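Local coordinates for glucose-binding protein (Thermus thermophilus HB27, PDB 2B3F) that binds glucose and galactose as a periplasmic binding protein and probably delivers sugar to a binding-protein-dependent transport system, at residues A[85-90]-A[294-299]; A[226-231]-A[247-252]; A[255-260]-A[326-331]. All blocks are in the same frame, centred on the assembly; numbering follows the deposited sequence.

Contact 1. Residues A[85-90]-A[294-299]; sequences SALFRQ and NWLRLV
Leu87 reaches across from the helix of 85-90 to the helix of 294-299 and splits its two methyls between neighbouring residues there. CD2 lies 4.0 Å from CD1 of Leu296, and CD1 sits 3.9 Å from CG of Arg297. With CG anti to the backbone N (chi1 -177°), the branch point is carried toward the other helix, and the two methyls part from there; the leucine crosses both partners at about a right angle. The short helical segments stay 11.4 Å apart at closest approach and cross at -49°, so side chains alone bridge the gap, burying a modest 140 Å². The fold is that of a periplasmic binding protein of the bacterial solute-binding protein 1 family. Here the contact joins two helices of the lobe built round the larger, eight-stranded mixed sheet; Phe88 and Leu296 both reach Val114 on strand 110-115 of that sheet. Followed outward from CB, Arg297 first offers CG to the Leu87 methyl. CD then passes the Gln90 amide, whose NE2 is 3.9 Å away, and NE, at a similar distance from that nitrogen, makes a salt bridge to Glu91 just beyond Gln90. The chain bends at chi3, and NH1 turns back to Asn294 OD1 of its own helix with a 3.3 Å hydrogen bond. That acceptor lies in the guanidinium plane, although the donor stands above the carbonyl plane of the asparagine. Were an alanine here, Glu91 would probably lose its charged mate, Asn294 OD1 its bond from NH1, and Leu87 CD1 the methylene it packs on. The amide of Gln90 and the guanidinium are turned 75° apart.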
ATOM      1  N   SER A  85     -24.595   0.968   1.102  1.00 21.53           N
ATOM      2  CA  SER A  85     -25.198   2.113   0.400  1.00 22.27           C
ATOM      3  C   SER A  85     -26.030   3.019   1.324  1.00 22.32           C
ATOM      4  O   SER A  85     -25.876   4.246   1.299  1.00 22.21           O
ATOM      5  CB  SER A  85     -26.043   1.620  -0.782  1.00 22.15           C
ATOM      6  OG  SER A  85     -25.233   0.921  -1.734  1.00 23.82           O
ATOM      7  N   ALA A  86     -26.869   2.416   2.169  1.00 22.93           N
ATOM      8  CA  ALA A  86     -27.751   3.203   3.070  1.00 22.98           C
ATOM      9  C   ALA A  86     -26.943   3.990   4.082  1.00 23.24           C
ATOM     10  O   ALA A  86     -27.244   5.144   4.386  1.00 23.95           O
ATOM     11  CB  ALA A  86     -28.723   2.278   3.779  1.00 23.37           C
ATOM     12  N   LEU A  87     -25.888   3.358   4.610  1.00 22.83           N
ATOM     13  CA  LEU A  87     -24.981   4.032   5.525  1.00 22.40           C
ATOM     14  C   LEU A  87     -24.279   5.192   4.830  1.00 21.58           C
ATOM     15  O   LEU A  87     -24.120   6.258   5.415  1.00 21.68           O
ATOM     16  CB  LEU A  87     -23.956   3.035   6.096  1.00 22.44           C
ATOM     17  CG  LEU A  87     -22.978   3.584   7.114  1.00 22.51           C
ATOM     18  CD1 LEU A  87     -23.713   4.064   8.347  1.00 23.56           C
ATOM     19  CD2 LEU A  87     -21.977   2.475   7.470  1.00 21.88           C
ATOM     20  N   PHE A  88     -23.855   4.987   3.589  1.00 21.87           N
ATOM     21  CA  PHE A  88     -23.227   6.050   2.810  1.00 22.63           C
ATOM     22  C   PHE A  88     -24.184   7.233   2.658  1.00 23.82           C
ATOM     23  O   PHE A  88     -23.782   8.384   2.804  1.00 23.93           O
ATOM     24  CB  PHE A  88     -22.748   5.545   1.442  1.00 21.96           C
ATOM     25  CG  PHE A  88     -21.320   5.037   1.465  1.00 21.62           C
ATOM     26  CD1 PHE A  88     -21.012   3.822   2.075  1.00 21.60           C
ATOM     27  CD2 PHE A  88     -20.299   5.787   0.914  1.00 18.78           C
ATOM     28  CE1 PHE A  88     -19.686   3.369   2.120  1.00 21.06           C
ATOM     29  CE2 PHE A  88     -18.962   5.338   0.962  1.00 21.24           C
ATOM     30  CZ  PHE A  88     -18.679   4.130   1.572  1.00 20.60           C
ATOM     31  N   ARG A  89     -25.449   6.938   2.379  1.00 25.16           N
ATOM     32  CA  ARG A  89     -26.440   8.013   2.284  1.00 26.24           C
ATOM     33  C   ARG A  89     -26.604   8.715   3.627  1.00 25.99           C
ATOM     34  O   ARG A  89     -26.527   9.946   3.713  1.00 26.19           O
ATOM     35  CB  ARG A  89     -27.773   7.461   1.812  1.00 26.67           C
ATOM     36  CG  ARG A  89     -27.768   7.074   0.345  1.00 30.28           C
ATOM     37  CD  ARG A  89     -29.179   6.829  -0.186  1.00 31.94           C
ATOM     38  NE  ARG A  89     -29.679   5.507   0.193  1.00 37.21           N
ATOM     39  CZ  ARG A  89     -29.393   4.366  -0.446  1.00 39.44           C
ATOM     40  NH1 ARG A  89     -28.610   4.356  -1.532  1.00 41.38           N
ATOM     41  NH2 ARG A  89     -29.904   3.215  -0.004  1.00 39.17           N
ATOM     42  N   GLN A  90     -26.806   7.932   4.678  1.00 25.89           N
ATOM     43  CA  GLN A  90     -26.964   8.476   6.021  1.00 25.85           C
ATOM     44  C   GLN A  90     -25.847   9.440   6.410  1.00 25.62           C
ATOM     45  O   GLN A  90     -26.099  10.481   7.004  1.00 26.16           O
ATOM     46  CB  GLN A  90     -27.067   7.338   7.041  1.00 25.69           C
ATOM     47  CG  GLN A  90     -26.918   7.781   8.483  1.00 26.89           C
ATOM     48  CD  GLN A  90     -27.062   6.641   9.460  1.00 28.06           C
ATOM     49  OE1 GLN A  90     -28.108   5.995   9.519  1.00 31.95           O
ATOM     50  NE2 GLN A  90     -26.008   6.382  10.245  1.00 29.64           N
ATOM     51  N   ASN A 294     -20.961   1.439  14.048  1.00 19.01           N
ATOM     52  CA  ASN A 294     -20.450   2.641  14.686  1.00 19.36           C
ATOM     53  C   ASN A 294     -18.940   2.843  14.465  1.00 18.83           C
ATOM     54  O   ASN A 294     -18.442   3.963  14.376  1.00 18.82           O
ATOM     55  CB  ASN A 294     -20.825   2.635  16.167  1.00 20.70           C
ATOM     56  CG  ASN A 294     -22.336   2.849  16.375  1.00 22.59           C
ATOM     57  OD1 ASN A 294     -22.998   3.418  15.506  1.00 25.59           O
ATOM     58  ND2 ASN A 294     -22.870   2.396  17.518  1.00 24.41           N
ATOM     59  N   TRP A 295     -18.207   1.740  14.335  1.00 18.50           N
ATOM     60  CA  TRP A 295     -16.802   1.840  13.958  1.00 18.15           C
ATOM     61  C   TRP A 295     -16.679   2.419  12.542  1.00 17.64           C
ATOM     62  O   TRP A 295     -15.875   3.310  12.303  1.00 16.74           O
ATOM     63  CB  TRP A 295     -16.124   0.460  14.081  1.00 18.16           C
ATOM     64  CG  TRP A 295     -14.730   0.380  13.526  1.00 17.73           C
ATOM     65  CD1 TRP A 295     -14.367  -0.177  12.347  1.00 17.88           C
ATOM     66  CD2 TRP A 295     -13.522   0.875  14.125  1.00 18.76           C
ATOM     67  NE1 TRP A 295     -13.013  -0.077  12.168  1.00 18.04           N
ATOM     68  CE2 TRP A 295     -12.466   0.573  13.235  1.00 17.69           C
ATOM     69  CE3 TRP A 295     -13.227   1.530  15.322  1.00 17.20           C
ATOM     70  CZ2 TRP A 295     -11.138   0.893  13.513  1.00 17.49           C
ATOM     71  CZ3 TRP A 295     -11.919   1.876  15.586  1.00 18.22           C
ATOM     72  CH2 TRP A 295     -10.878   1.537  14.688  1.00 17.18           C
ATOM     73  N   LEU A 296     -17.480   1.917  11.607  1.00 18.14           N
ATOM     74  CA  LEU A 296     -17.469   2.450  10.230  1.00 18.50           C
ATOM     75  C   LEU A 296     -17.759   3.954  10.193  1.00 18.77           C
ATOM     76  O   LEU A 296     -17.115   4.719   9.457  1.00 17.76           O
ATOM     77  CB  LEU A 296     -18.470   1.693   9.345  1.00 18.77           C
ATOM     78  CG  LEU A 296     -18.263   0.185   9.201  1.00 19.25           C
ATOM     79  CD1 LEU A 296     -19.268  -0.401   8.236  1.00 18.92           C
ATOM     80  CD2 LEU A 296     -16.814  -0.130   8.763  1.00 19.70           C
ATOM     81  N   ARG A 297     -18.729   4.391  11.001  1.00 19.41           N
ATOM     82  CA  ARG A 297     -19.069   5.808  11.049  1.00 19.84           C
ATOM     83  C   ARG A 297     -17.899   6.636  11.550  1.00 19.45           C
ATOM     84  O   ARG A 297     -17.652   7.740  11.062  1.00 19.77           O
ATOM     85  CB  ARG A 297     -20.315   6.034  11.917  1.00 20.65           C
ATOM     86  CG  ARG A 297     -21.572   5.384  11.338  1.00 21.38           C
ATOM     87  CD  ARG A 297     -22.775   5.531  12.263  1.00 23.92           C
ATOM     88  NE  ARG A 297     -22.938   6.944  12.604  1.00 27.77           N
ATOM     89  CZ  ARG A 297     -23.052   7.438  13.836  1.00 30.99           C
ATOM     90  NH1 ARG A 297     -23.081   6.641  14.903  1.00 33.92           N
ATOM     91  NH2 ARG A 297     -23.180   8.757  13.996  1.00 31.40           N
ATOM     92  N   LEU A 298     -17.149   6.085  12.505  1.00 18.85           N
ATOM     93  CA  LEU A 298     -15.954   6.745  13.000  1.00 19.26           C
ATOM     94  C   LEU A 298     -14.825   6.800  11.967  1.00 18.35           C
ATOM     95  O   LEU A 298     -14.238   7.846  11.718  1.00 17.85           O
ATOM     96  CB  LEU A 298     -15.454   6.066  14.285  1.00 19.04           C
ATOM     97  CG  LEU A 298     -14.088   6.538  14.789  1.00 20.03           C
ATOM     98  CD1 LEU A 298     -14.097   7.993  15.130  1.00 24.26           C
ATOM     99  CD2 LEU A 298     -13.646   5.710  15.994  1.00 20.59           C
ATOM    100  N   VAL A 299     -14.500   5.656  11.372  1.00 18.99           N
ATOM    101  CA  VAL A 299     -13.370   5.638  10.423  1.00 19.40           C
ATOM    102  C   VAL A 299     -13.683   6.435   9.154  1.00 18.15           C
ATOM    103  O   VAL A 299     -12.777   6.911   8.497  1.00 18.28           O
ATOM    104  CB  VAL A 299     -12.862   4.192  10.086  1.00 19.99           C
ATOM    105  CG1 VAL A 299     -12.536   3.413  11.370  1.00 22.74           C
ATOM    106  CG2 VAL A 299     -13.820   3.461   9.262  1.00 21.74           C
TER

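Contact 2. Residues A[226-231]-A[247-252]; sequences QAVDRV and GYMTTT
Tyr248 and Asp229 join two helices by a side-chain hydrogen bond, 2.6 Å from the phenol OH to OD1, with the tyrosine as donor. The helices, 224-233 and 244-252, come one after the other in the chain with strand 238-240 between them, a helix-strand-helix unit in the lobe of this periplasmic binding protein that carries the four-stranded mixed sheet. Their short segments cross at -78° and approach to 11.2 Å. CG of Tyr248 is anti to the backbone N (chi1 173°), which points the ring across the gap so that its hydroxyl meets the incoming Asp229. The carboxylate oxygen arrives at the ring edge, in the ring plane, and takes the hydroxyl on its syn lone pair. Carboxylate and ring planes are 37° apart, so the two groups are neither coplanar nor perpendicular. Next to the polar pair, Val228 uses one methyl for both of its neighbours. CG1 stands 4.0 Å from CD2 of Tyr248, near the ring plane rather than over a face, and the same methyl meets the methionine beside it. Met249 sets out in another direction from its helix, CG anti to the carbonyl carbon; chi1 and the extended chi2 bring CG and SD to the valine methyl, and the bend at chi3 turns only CE. The Met249 side chain also touches Val232. Asn239 of strand 238-240 also packs on Val228, tying the intervening strand to this apolar layer. Tyr248 touches Asp12 and lies about 7 Å, side chain to side chain, from the galactose-binding Glu13, which places the bond near the sugar site, the Tyr248 side chain being about 9 Å from the bound galactose. The Val228 CG1 methyl is 3.9 Å from both CG and SD of Met249.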
ATOM      1  N   GLN A 226      12.820  -2.907   8.729  1.00 14.51           N
ATOM      2  CA  GLN A 226      14.280  -3.148   8.734  1.00 15.32           C
ATOM      3  C   GLN A 226      14.968  -2.599   7.495  1.00 15.57           C
ATOM      4  O   GLN A 226      16.093  -2.127   7.559  1.00 16.76           O
ATOM      5  CB  GLN A 226      14.573  -4.640   8.874  1.00 14.97           C
ATOM      6  CG  GLN A 226      14.332  -5.141  10.264  1.00 15.70           C
ATOM      7  CD  GLN A 226      14.656  -6.592  10.440  1.00 16.96           C
ATOM      8  OE1 GLN A 226      14.135  -7.455   9.730  1.00 16.88           O
ATOM      9  NE2 GLN A 226      15.536  -6.884  11.403  1.00 19.81           N
ATOM     10  N   ALA A 227      14.295  -2.673   6.349  1.00 15.23           N
ATOM     11  CA  ALA A 227      14.838  -2.084   5.131  1.00 15.45           C
ATOM     12  C   ALA A 227      14.892  -0.529   5.246  1.00 15.81           C
ATOM     13  O   ALA A 227      15.852   0.105   4.823  1.00 16.25           O
ATOM     14  CB  ALA A 227      14.028  -2.515   3.930  1.00 15.71           C
ATOM     15  N   VAL A 228      13.844   0.092   5.803  1.00 15.75           N
ATOM     16  CA  VAL A 228      13.893   1.523   6.062  1.00 16.58           C
ATOM     17  C   VAL A 228      15.051   1.854   6.998  1.00 16.81           C
ATOM     18  O   VAL A 228      15.768   2.832   6.770  1.00 16.91           O
ATOM     19  CB  VAL A 228      12.541   2.071   6.646  1.00 16.27           C
ATOM     20  CG1 VAL A 228      12.684   3.551   7.046  1.00 17.08           C
ATOM     21  CG2 VAL A 228      11.433   1.906   5.604  1.00 16.94           C
ATOM     22  N   ASP A 229      15.209   1.038   8.033  1.00 17.12           N
ATOM     23  CA  ASP A 229      16.271   1.218   9.013  1.00 18.21           C
ATOM     24  C   ASP A 229      17.642   1.295   8.327  1.00 18.83           C
ATOM     25  O   ASP A 229      18.492   2.059   8.762  1.00 19.10           O
ATOM     26  CB  ASP A 229      16.285   0.065  10.023  1.00 18.26           C
ATOM     27  CG  ASP A 229      15.180   0.145  11.047  1.00 16.91           C
ATOM     28  OD1 ASP A 229      14.486   1.199  11.152  1.00 17.14           O
ATOM     29  OD2 ASP A 229      15.024  -0.855  11.773  1.00 18.42           O
ATOM     30  N   ARG A 230      17.861   0.520   7.264  1.00 18.97           N
ATOM     31  CA  ARG A 230      19.148   0.569   6.555  1.00 20.02           C
ATOM     32  C   ARG A 230      19.439   1.940   6.005  1.00 20.18           C
ATOM     33  O   ARG A 230      20.582   2.395   6.026  1.00 20.41           O
ATOM     34  CB  ARG A 230      19.236  -0.465   5.407  1.00 19.93           C
ATOM     35  CG  ARG A 230      19.312  -1.906   5.889  1.00 21.04           C
ATOM     36  CD  ARG A 230      19.393  -2.887   4.737  1.00 23.71           C
ATOM     37  NE  ARG A 230      20.629  -2.709   3.994  1.00 27.36           N
ATOM     38  CZ  ARG A 230      21.791  -3.249   4.335  1.00 27.95           C
ATOM     39  NH1 ARG A 230      21.872  -4.046   5.398  1.00 28.94           N
ATOM     40  NH2 ARG A 230      22.863  -2.992   3.600  1.00 29.26           N
ATOM     41  N   VAL A 231      18.414   2.612   5.495  1.00 19.27           N
ATOM     42  CA  VAL A 231      18.567   3.967   5.012  1.00 20.26           C
ATOM     43  C   VAL A 231      18.867   4.929   6.181  1.00 20.51           C
ATOM     44  O   VAL A 231      19.774   5.779   6.078  1.00 21.29           O
ATOM     45  CB  VAL A 231      17.321   4.431   4.212  1.00 19.69           C
ATOM     46  CG1 VAL A 231      17.457   5.872   3.786  1.00 19.21           C
ATOM     47  CG2 VAL A 231      17.126   3.551   2.999  1.00 19.36           C
ATOM     48  N   GLY A 247       5.302   7.469   8.390  1.00 16.85           N
ATOM     49  CA  GLY A 247       4.720   7.268   9.712  1.00 16.50           C
ATOM     50  C   GLY A 247       5.700   6.599  10.649  1.00 16.59           C
ATOM     51  O   GLY A 247       5.853   7.005  11.786  1.00 16.85           O
ATOM     52  N   TYR A 248       6.385   5.567  10.161  1.00 16.44           N
ATOM     53  CA  TYR A 248       7.384   4.870  10.999  1.00 16.33           C
ATOM     54  C   TYR A 248       8.489   5.824  11.438  1.00 16.28           C
ATOM     55  O   TYR A 248       8.797   5.937  12.624  1.00 17.07           O
ATOM     56  CB  TYR A 248       7.954   3.694  10.218  1.00 16.08           C
ATOM     57  CG  TYR A 248       9.107   2.982  10.869  1.00 15.89           C
ATOM     58  CD1 TYR A 248       8.955   2.310  12.067  1.00 16.39           C
ATOM     59  CD2 TYR A 248      10.347   2.957  10.248  1.00 15.46           C
ATOM     60  CE1 TYR A 248      10.061   1.632  12.665  1.00 16.38           C
ATOM     61  CE2 TYR A 248      11.429   2.286  10.840  1.00 15.56           C
ATOM     62  CZ  TYR A 248      11.269   1.630  12.016  1.00 16.15           C
ATOM     63  OH  TYR A 248      12.359   0.972  12.590  1.00 17.30           O
ATOM     64  N   MET A 249       9.061   6.524  10.476  1.00 16.43           N
ATOM     65  CA  MET A 249      10.179   7.410  10.762  1.00 17.51           C
ATOM     66  C   MET A 249       9.812   8.576  11.711  1.00 18.48           C
ATOM     67  O   MET A 249      10.662   9.041  12.476  1.00 18.98           O
ATOM     68  CB  MET A 249      10.788   7.913   9.447  1.00 17.40           C
ATOM     69  CG  MET A 249      11.594   6.844   8.725  1.00 18.20           C
ATOM     70  SD  MET A 249      12.553   7.426   7.335  1.00 19.13           S
ATOM     71  CE  MET A 249      11.263   7.528   6.088  1.00 19.31           C
ATOM     72  N   THR A 250       8.571   9.064  11.652  1.00 17.99           N
ATOM     73  CA  THR A 250       8.159  10.175  12.513  1.00 18.51           C
ATOM     74  C   THR A 250       7.550   9.679  13.797  1.00 18.44           C
ATOM     75  O   THR A 250       8.022  10.035  14.865  1.00 20.42           O
ATOM     76  CB  THR A 250       7.160  11.139  11.808  1.00 18.85           C
ATOM     77  OG1 THR A 250       6.009  10.400  11.362  1.00 19.98           O
ATOM     78  CG2 THR A 250       7.806  11.835  10.629  1.00 18.47           C
ATOM     79  N   THR A 251       6.516   8.849  13.718  1.00 17.43           N
ATOM     80  CA  THR A 251       5.826   8.383  14.916  1.00 17.98           C
ATOM     81  C   THR A 251       6.700   7.502  15.805  1.00 18.39           C
ATOM     82  O   THR A 251       6.695   7.649  17.024  1.00 18.67           O
ATOM     83  CB  THR A 251       4.502   7.668  14.533  1.00 17.67           C
ATOM     84  OG1 THR A 251       3.655   8.613  13.862  1.00 18.66           O
ATOM     85  CG2 THR A 251       3.755   7.105  15.729  1.00 17.90           C
ATOM     86  N   THR A 252       7.426   6.577  15.196  1.00 18.25           N
ATOM     87  CA  THR A 252       8.212   5.616  15.972  1.00 18.44           C
ATOM     88  C   THR A 252       9.642   6.139  16.215  1.00 18.39           C
ATOM     89  O   THR A 252      10.116   6.139  17.347  1.00 19.07           O
ATOM     90  CB  THR A 252       8.194   4.211  15.291  1.00 18.24           C
ATOM     91  OG1 THR A 252       6.865   3.661  15.355  1.00 18.59           O
ATOM     92  CG2 THR A 252       9.144   3.239  15.999  1.00 18.26           C
TER

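Contact 3. Residues A[255-260]-A[326-331]; sequences LKPGTD and YNAYGQ
The backbones come closest at Pro257 and Ala328, with CA atoms 6.1 Å apart, where an irregular loop passes the first turn of helix 328-339 and no hydrogen bond links the two. The proline ring does most of the touching. Its CG lies 3.8 Å from CG of Asn327, and the two side chains run obliquely to one another. The neighbouring ring atom, Pro257 CB, approaches Ala328 CB at 4.2 Å. Asn327 is the N-cap of the helix: with CG between the backbone N and the carbonyl carbon (chi1 70°), OD1 accepts from Gly330 N at 3.0 Å, nearly along the C=O axis. This bond would hold the rotation of the amide group that the proline packs against. The loop is held in shape from within, since Asp260 OD2 accepts from Lys256 N at 2.9 Å, and Gly258 has a positive phi (99°) that would jam a CB against the preceding carbonyl oxygen. Thr250 of helix 244-252 touches both Pro257 and Asn327, while the ring of Tyr329 leads away from the loop to Asp243 and meets Trp263 of strand 262-265 edge-to-face.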
ATOM      1  N   LEU A 255      12.056  11.134  13.814  1.00 22.06           N
ATOM      2  CA  LEU A 255      12.813  11.896  12.837  1.00 22.82           C
ATOM      3  C   LEU A 255      11.979  13.044  12.272  1.00 23.68           C
ATOM      4  O   LEU A 255      10.767  12.919  12.124  1.00 23.60           O
ATOM      5  CB  LEU A 255      13.261  11.005  11.688  1.00 22.21           C
ATOM      6  CG  LEU A 255      14.078   9.766  12.045  1.00 23.39           C
ATOM      7  CD1 LEU A 255      14.540   9.080  10.768  1.00 22.42           C
ATOM      8  CD2 LEU A 255      15.262  10.141  12.898  1.00 24.79           C
ATOM      9  N   LYS A 256      12.650  14.145  11.927  1.00 24.77           N
ATOM     10  CA  LYS A 256      11.984  15.356  11.432  1.00 25.69           C
ATOM     11  C   LYS A 256      11.873  15.302   9.918  1.00 25.08           C
ATOM     12  O   LYS A 256      12.888  15.205   9.231  1.00 24.51           O
ATOM     13  CB  LYS A 256      12.759  16.609  11.844  1.00 26.31           C
ATOM     14  CG  LYS A 256      12.980  16.717  13.339  1.00 28.20           C
ATOM     15  CD  LYS A 256      13.755  17.988  13.727  1.00 29.33           C
ATOM     16  CE  LYS A 256      14.225  17.921  15.176  1.00 32.40           C
ATOM     17  NZ  LYS A 256      15.471  17.080  15.306  1.00 35.79           N
ATOM     18  N   PRO A 257      10.633  15.352   9.389  1.00 25.70           N
ATOM     19  CA  PRO A 257      10.482  15.286   7.942  1.00 26.18           C
ATOM     20  C   PRO A 257      11.155  16.450   7.233  1.00 26.92           C
ATOM     21  O   PRO A 257      11.027  17.599   7.675  1.00 26.91           O
ATOM     22  CB  PRO A 257       8.964  15.331   7.718  1.00 25.78           C
ATOM     23  CG  PRO A 257       8.353  15.641   9.011  1.00 26.22           C
ATOM     24  CD  PRO A 257       9.338  15.427  10.094  1.00 25.38           C
ATOM     25  N   GLY A 258      11.885  16.140   6.167  1.00 27.12           N
ATOM     26  CA  GLY A 258      12.503  17.159   5.324  1.00 27.56           C
ATOM     27  C   GLY A 258      13.973  17.400   5.620  1.00 28.17           C
ATOM     28  O   GLY A 258      14.748  17.676   4.705  1.00 29.21           O
ATOM     29  N   THR A 259      14.353  17.294   6.888  1.00 28.50           N
ATOM     30  CA  THR A 259      15.733  17.474   7.304  1.00 28.36           C
ATOM     31  C   THR A 259      16.401  16.163   7.709  1.00 27.77           C
ATOM     32  O   THR A 259      17.485  15.873   7.223  1.00 28.44           O
ATOM     33  CB  THR A 259      15.849  18.517   8.445  1.00 29.01           C
ATOM     34  OG1 THR A 259      14.939  18.207   9.505  1.00 30.43           O
ATOM     35  CG2 THR A 259      15.525  19.903   7.914  1.00 29.84           C
ATOM     36  N   ASP A 260      15.774  15.375   8.587  1.00 27.07           N
ATOM     37  CA  ASP A 260      16.350  14.075   8.994  1.00 26.41           C
ATOM     38  C   ASP A 260      16.109  12.981   7.944  1.00 26.38           C
ATOM     39  O   ASP A 260      16.817  11.978   7.924  1.00 27.66           O
ATOM     40  CB  ASP A 260      15.790  13.593  10.329  1.00 26.54           C
ATOM     41  CG  ASP A 260      16.220  14.456  11.508  1.00 26.98           C
ATOM     42  OD1 ASP A 260      17.290  15.093  11.417  1.00 29.61           O
ATOM     43  OD2 ASP A 260      15.497  14.467  12.530  1.00 26.19           O
ATOM     44  N   TYR A 326      -1.313  17.699   9.655  1.00 21.94           N
ATOM     45  CA  TYR A 326      -0.302  16.839   9.016  1.00 21.46           C
ATOM     46  C   TYR A 326       1.050  17.540   8.990  1.00 21.78           C
ATOM     47  O   TYR A 326       1.140  18.773   8.883  1.00 21.66           O
ATOM     48  CB  TYR A 326      -0.750  16.445   7.584  1.00 20.34           C
ATOM     49  CG  TYR A 326      -1.978  15.581   7.624  1.00 20.73           C
ATOM     50  CD1 TYR A 326      -1.895  14.196   7.499  1.00 18.38           C
ATOM     51  CD2 TYR A 326      -3.245  16.141   7.855  1.00 19.37           C
ATOM     52  CE1 TYR A 326      -3.028  13.397   7.596  1.00 18.91           C
ATOM     53  CE2 TYR A 326      -4.372  15.360   7.959  1.00 18.88           C
ATOM     54  CZ  TYR A 326      -4.277  13.982   7.814  1.00 18.32           C
ATOM     55  OH  TYR A 326      -5.395  13.202   7.948  1.00 17.61           O
ATOM     56  N   ASN A 327       2.105  16.740   9.110  1.00 21.47           N
ATOM     57  CA  ASN A 327       3.468  17.221   9.030  1.00 20.91           C
ATOM     58  C   ASN A 327       3.854  17.509   7.577  1.00 20.31           C
ATOM     59  O   ASN A 327       3.024  17.420   6.669  1.00 20.13           O
ATOM     60  CB  ASN A 327       4.438  16.231   9.740  1.00 21.55           C
ATOM     61  CG  ASN A 327       4.607  14.915   8.995  1.00 21.77           C
ATOM     62  OD1 ASN A 327       4.366  14.834   7.800  1.00 20.98           O
ATOM     63  ND2 ASN A 327       5.030  13.874   9.714  1.00 21.81           N
ATOM     64  N   ALA A 328       5.108  17.879   7.360  1.00 20.09           N
ATOM     65  CA  ALA A 328       5.572  18.271   6.045  1.00 19.96           C
ATOM     66  C   ALA A 328       5.420  17.153   5.007  1.00 20.07           C
ATOM     67  O   ALA A 328       5.099  17.424   3.862  1.00 19.90           O
ATOM     68  CB  ALA A 328       7.002  18.731   6.127  1.00 20.93           C
ATOM     69  N   TYR A 329       5.633  15.894   5.413  1.00 19.81           N
ATOM     70  CA  TYR A 329       5.351  14.791   4.498  1.00 19.13           C
ATOM     71  C   TYR A 329       3.841  14.731   4.117  1.00 18.48           C
ATOM     72  O   TYR A 329       3.496  14.743   2.932  1.00 18.48           O
ATOM     73  CB  TYR A 329       5.851  13.385   4.973  1.00 18.86           C
ATOM     74  CG  TYR A 329       5.428  12.435   3.888  1.00 18.84           C
ATOM     75  CD1 TYR A 329       6.103  12.417   2.676  1.00 18.18           C
ATOM     76  CD2 TYR A 329       4.251  11.684   3.991  1.00 17.69           C
ATOM     77  CE1 TYR A 329       5.663  11.647   1.617  1.00 18.03           C
ATOM     78  CE2 TYR A 329       3.808  10.916   2.934  1.00 16.75           C
ATOM     79  CZ  TYR A 329       4.523  10.918   1.743  1.00 15.66           C
ATOM     80  OH  TYR A 329       4.105  10.186   0.683  1.00 17.40           O
ATOM     81  N   GLY A 330       2.971  14.654   5.118  1.00 18.83           N
ATOM     82  CA  GLY A 330       1.527  14.544   4.888  1.00 19.03           C
ATOM     83  C   GLY A 330       1.032  15.660   3.982  1.00 18.91           C
ATOM     84  O   GLY A 330       0.237  15.421   3.067  1.00 20.06           O
ATOM     85  N   GLN A 331       1.516  16.876   4.208  1.00 19.89           N
ATOM     86  CA  GLN A 331       1.093  18.027   3.395  1.00 20.56           C
ATOM     87  C   GLN A 331       1.565  17.935   1.945  1.00 20.33           C
ATOM     88  O   GLN A 331       0.824  18.298   1.022  1.00 20.88           O
ATOM     89  CB  GLN A 331       1.524  19.348   4.037  1.00 20.93           C
ATOM     90  CG  GLN A 331       0.849  19.597   5.362  1.00 22.41           C
ATOM     91  CD  GLN A 331       1.224  20.933   5.980  1.00 23.89           C
ATOM     92  OE1 GLN A 331       2.107  21.629   5.479  1.00 31.23           O
ATOM     93  NE2 GLN A 331       0.573  21.285   7.082  1.00 26.22           N
TER

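How the contacts relate
Contacts 2 and 3 are neighbours, their centres 13 Å apart, whereas the centre of contact 1 is 33 Å from that of contact 2 and 32 Å from that of contact 3. Contact 1 belongs to the lobe of the eight-stranded sheet; the other two lie in the lobe of the four-stranded sheet, on the same side of the chain's centre. Helix 244-252 joins them: Met249 O is 2.8 Å from Leu255 N, a probable hydrogen bond. Along the chain, contact 2 is nested between the segments of contact 1 and closes before contact 3 opens, while contacts 1 and 3 interleave. The chain therefore passes between lobes repeatedly, as in periplasmic binding proteins whose lobes enclose the sugar.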